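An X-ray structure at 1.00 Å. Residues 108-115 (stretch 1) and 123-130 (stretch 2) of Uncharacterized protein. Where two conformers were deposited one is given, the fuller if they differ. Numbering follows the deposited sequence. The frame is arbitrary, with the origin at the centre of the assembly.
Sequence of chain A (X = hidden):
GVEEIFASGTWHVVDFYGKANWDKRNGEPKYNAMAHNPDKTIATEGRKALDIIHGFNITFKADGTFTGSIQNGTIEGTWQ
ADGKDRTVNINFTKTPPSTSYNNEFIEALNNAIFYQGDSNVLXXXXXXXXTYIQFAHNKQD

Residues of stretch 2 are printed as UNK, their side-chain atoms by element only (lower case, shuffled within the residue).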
# COMPACT_ATOMS: atom_id res chain seq x y z
N ALA A 108 2.99 -7.02 -0.74
CA ALA A 108 1.98 -6.52 0.18
C ALA A 108 0.60 -6.56 -0.43
O ALA A 108 -0.38 -6.93 0.23
CB ALA A 108 2.33 -5.11 0.66
N LEU A 109 0.48 -6.16 -1.70
CA LEU A 109 -0.82 -6.17 -2.33
C LEU A 109 -1.29 -7.60 -2.62
O LEU A 109 -2.47 -7.88 -2.48
CB LEU A 109 -0.85 -5.32 -3.61
CG LEU A 109 -1.27 -3.86 -3.29
CD1 LEU A 109 -0.33 -3.16 -2.34
CD2 LEU A 109 -1.52 -3.10 -4.55
N ASN A 110 -0.39 -8.47 -3.05
CA ASN A 110 -0.75 -9.85 -3.30
C ASN A 110 -1.18 -10.59 -2.05
O ASN A 110 -2.02 -11.49 -2.15
CB ASN A 110 0.41 -10.62 -3.93
CG ASN A 110 0.35 -10.66 -5.42
OD1 ASN A 110 -0.73 -10.80 -5.99
ND2 ASN A 110 1.50 -10.52 -6.07
N ASN A 111 -0.63 -10.23 -0.90
CA ASN A 111 -0.97 -10.91 0.35
C ASN A 111 -2.13 -10.25 1.07
O ASN A 111 -2.60 -10.78 2.08
CB ASN A 111 0.25 -11.07 1.21
CG ASN A 111 1.28 -12.01 0.61
OD1 ASN A 111 0.96 -12.86 -0.24
ND2 ASN A 111 2.50 -11.85 1.04
N ALA A 112 -2.56 -9.09 0.62
CA ALA A 112 -3.65 -8.39 1.31
C ALA A 112 -4.92 -9.24 1.30
O ALA A 112 -5.34 -9.72 0.26
CB ALA A 112 -3.93 -7.06 0.64
N ILE A 113 -5.54 -9.34 2.47
CA ILE A 113 -6.83 -10.01 2.58
C ILE A 113 -7.83 -9.23 3.40
O ILE A 113 -9.03 -9.46 3.25
CB ILE A 113 -6.67 -11.44 3.01
CG1 ILE A 113 -7.89 -12.27 2.67
CG2 ILE A 113 -6.29 -11.52 4.42
CD1 ILE A 113 -7.57 -13.77 2.68
N PHE A 114 -7.38 -8.33 4.28
CA PHE A 114 -8.25 -7.49 5.08
C PHE A 114 -8.00 -6.02 4.74
O PHE A 114 -6.87 -5.64 4.44
CB PHE A 114 -7.98 -7.71 6.57
CG PHE A 114 -8.15 -9.12 7.02
CD1 PHE A 114 -9.37 -9.77 6.87
CD2 PHE A 114 -7.08 -9.84 7.53
CE1 PHE A 114 -9.53 -11.08 7.27
CE2 PHE A 114 -7.26 -11.16 7.92
CZ PHE A 114 -8.46 -11.76 7.78
N TYR A 115 -9.05 -5.22 4.84
CA TYR A 115 -8.89 -3.79 4.68
C TYR A 115 -9.65 -3.04 5.74
O TYR A 115 -10.60 -3.54 6.35
CB TYR A 115 -9.34 -3.31 3.27
CG TYR A 115 -10.84 -3.31 3.06
CD1 TYR A 115 -11.61 -2.20 3.40
CD2 TYR A 115 -11.49 -4.42 2.55
CE1 TYR A 115 -12.98 -2.21 3.26
CE2 TYR A 115 -12.87 -4.43 2.38
CZ TYR A 115 -13.63 -3.34 2.75
OH TYR A 115 -15.00 -3.35 2.60
N UNK A 123 -5.99 1.02 4.47
CA UNK A 123 -5.00 0.08 5.05
C UNK A 123 -5.32 -1.32 4.53
O UNK A 123 -6.48 -1.74 4.59
c UNK A 123 -4.59 1.29 7.35
c UNK A 123 -5.51 2.47 7.17
c UNK A 123 -4.52 0.93 8.83
c UNK A 123 -5.04 0.05 6.58
N UNK A 124 -4.28 -2.01 4.04
CA UNK A 124 -4.43 -3.38 3.55
C UNK A 124 -3.49 -4.30 4.32
O UNK A 124 -2.28 -4.04 4.35
c UNK A 124 -4.33 -2.76 -0.31
c UNK A 124 -4.83 -2.55 1.12
c UNK A 124 -4.07 -3.48 2.08
c UNK A 124 -6.36 -2.74 1.19
N UNK A 125 -4.03 -5.36 4.91
CA UNK A 125 -3.26 -6.29 5.77
C UNK A 125 -3.35 -7.71 5.25
O UNK A 125 -4.41 -8.13 4.76
c UNK A 125 -3.78 -6.27 7.20
N UNK A 126 -2.29 -8.48 5.47
CA UNK A 126 -2.32 -9.91 5.16
C UNK A 126 -3.00 -10.72 6.28
O UNK A 126 -3.39 -10.17 7.31
c UNK A 126 -0.83 -10.24 5.04
c UNK A 126 -0.21 -9.37 6.10
c UNK A 126 -0.99 -8.09 6.04
N UNK A 127 -3.12 -12.01 6.03
CA UNK A 127 -3.92 -12.86 6.94
C UNK A 127 -3.51 -12.82 8.40
O UNK A 127 -4.36 -12.92 9.28
c UNK A 127 -3.95 -14.29 6.41
o UNK A 127 -1.48 -17.08 5.78
c UNK A 127 -2.56 -14.96 6.32
o UNK A 127 -3.66 -16.90 5.52
c UNK A 127 -2.58 -16.43 5.87
N UNK A 128 -2.24 -12.69 8.67
CA UNK A 128 -1.77 -12.62 10.09
C UNK A 128 -1.93 -11.28 10.76
O UNK A 128 -1.72 -11.15 11.98
N UNK A 129 -2.26 -10.23 10.00
CA UNK A 129 -2.53 -8.91 10.55
C UNK A 129 -1.36 -8.30 11.30
O UNK A 129 -1.57 -7.40 12.12
c UNK A 129 -6.31 -9.49 11.39
c UNK A 129 -6.27 -10.61 12.43
n UNK A 129 -7.59 -10.61 13.16
c UNK A 129 -3.85 -8.88 11.34
c UNK A 129 -5.06 -9.29 10.54
N UNK A 130 -0.13 -8.71 11.00
CA UNK A 130 1.04 -8.18 11.70
C UNK A 130 1.62 -6.95 11.04
O UNK A 130 2.44 -6.25 11.63
c UNK A 130 2.81 -12.65 13.28
c UNK A 130 3.09 -11.23 12.85
c UNK A 130 1.82 -10.49 12.50
n UNK A 130 2.02 -12.67 14.55
c UNK A 130 2.16 -9.22 11.76
O HOH W 1 -0.23 -5.68 3.32
O HOH W 2 -2.29 -13.10 3.43

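Position 123 carries four carbons, forked at the second. The end of this side chain leads away from stretch 1, so the backbone makes the contact: the CA of Tyr115 lies 3.2 Å from the carbonyl O of position 123, a CA-H...O approach. The fork identifies Leu123, an apolar residue suited to a buried site.

Position 124 again has four carbons forked at the second, but here they lie on the sheet face shared with Tyr115 and touch stretch 1. Its CB lies 3.9 Å from the CB of Ala112, and one terminal carbon comes within 3.7 Å of the CB of Tyr115, while the other lies 4.4 Å from CG of Leu109. This is Leu124, its two terminal methyls being CD2 and CD1 respectively. A branched aliphatic side chain suits a buried place where it meets Leu109 of the helix, Ala112, and Tyr115 of the strand.

Position 125 has a single side-chain carbon, 4.5 Å from the CB of Phe114, on the sheet face that Phe114 shares. It is Ala125, whose small methyl fits a buried site beside that larger residue. Its backbone is fully engaged: its N donates to Phe114 O at 2.9 Å, and its O accepts from both Ile113 N at 2.8 Å and Phe114 N at 3.0 Å.

At position 126 three carbons close a ring onto the backbone N; its CB lies 4.1 Å from Asn111 CB, and its CA approaches Asn111 O at 3.2 Å in a CA-H...O contact. The ring defines Pro126, which has no N-H needing a partner. The residue is the first of a type I turn.

Position 127 bears three carbons, the third carrying two oxygens; its CB lies 4.1 Å from Ile113 CG2. This is Glu127, whose carboxylate end leads away from stretch 1, as befits a charged group at an exposed site. Its backbone N donates to a water 2.9 Å from that N; the same water donates to Asn111 O, 2.7 Å from the water oxygen.

Position 128 has no side-chain atoms: Gly128, exposed within the turn. Stretch 1 does not demand glycine here, since a CB would point away and have room.

Position 129 shows four carbons in a row ending in nitrogen, the second carbon 3.7 Å from Phe114 CD2. It is Lys129, whose aliphatic chain packs against the ring, while NZ is 5.8 Å from the ring centroid, at most a weak cation-pi attraction. The turn closes as Lys129 N donates to Pro126 O at 2.9 Å.

Position 130 has the same linear chain ending in nitrogen. Lys130 is exposed, as suits its charge, and lies beyond reach of stretch 1.

The contact therefore rests on a short antiparallel pairing, with Phe114 opposite Ala125 and Tyr115 opposite Leu124. Three nearly linear backbone hydrogen bonds fix the register; Leu124 packs on one face, and Phe114 lies with Ala125 on the other. Beyond the pairing, the Phe114 ring presents its edge to the carbonyl oxygens of Pro126 and Glu127.

Stretch 2 123-130: LLAPEGKK
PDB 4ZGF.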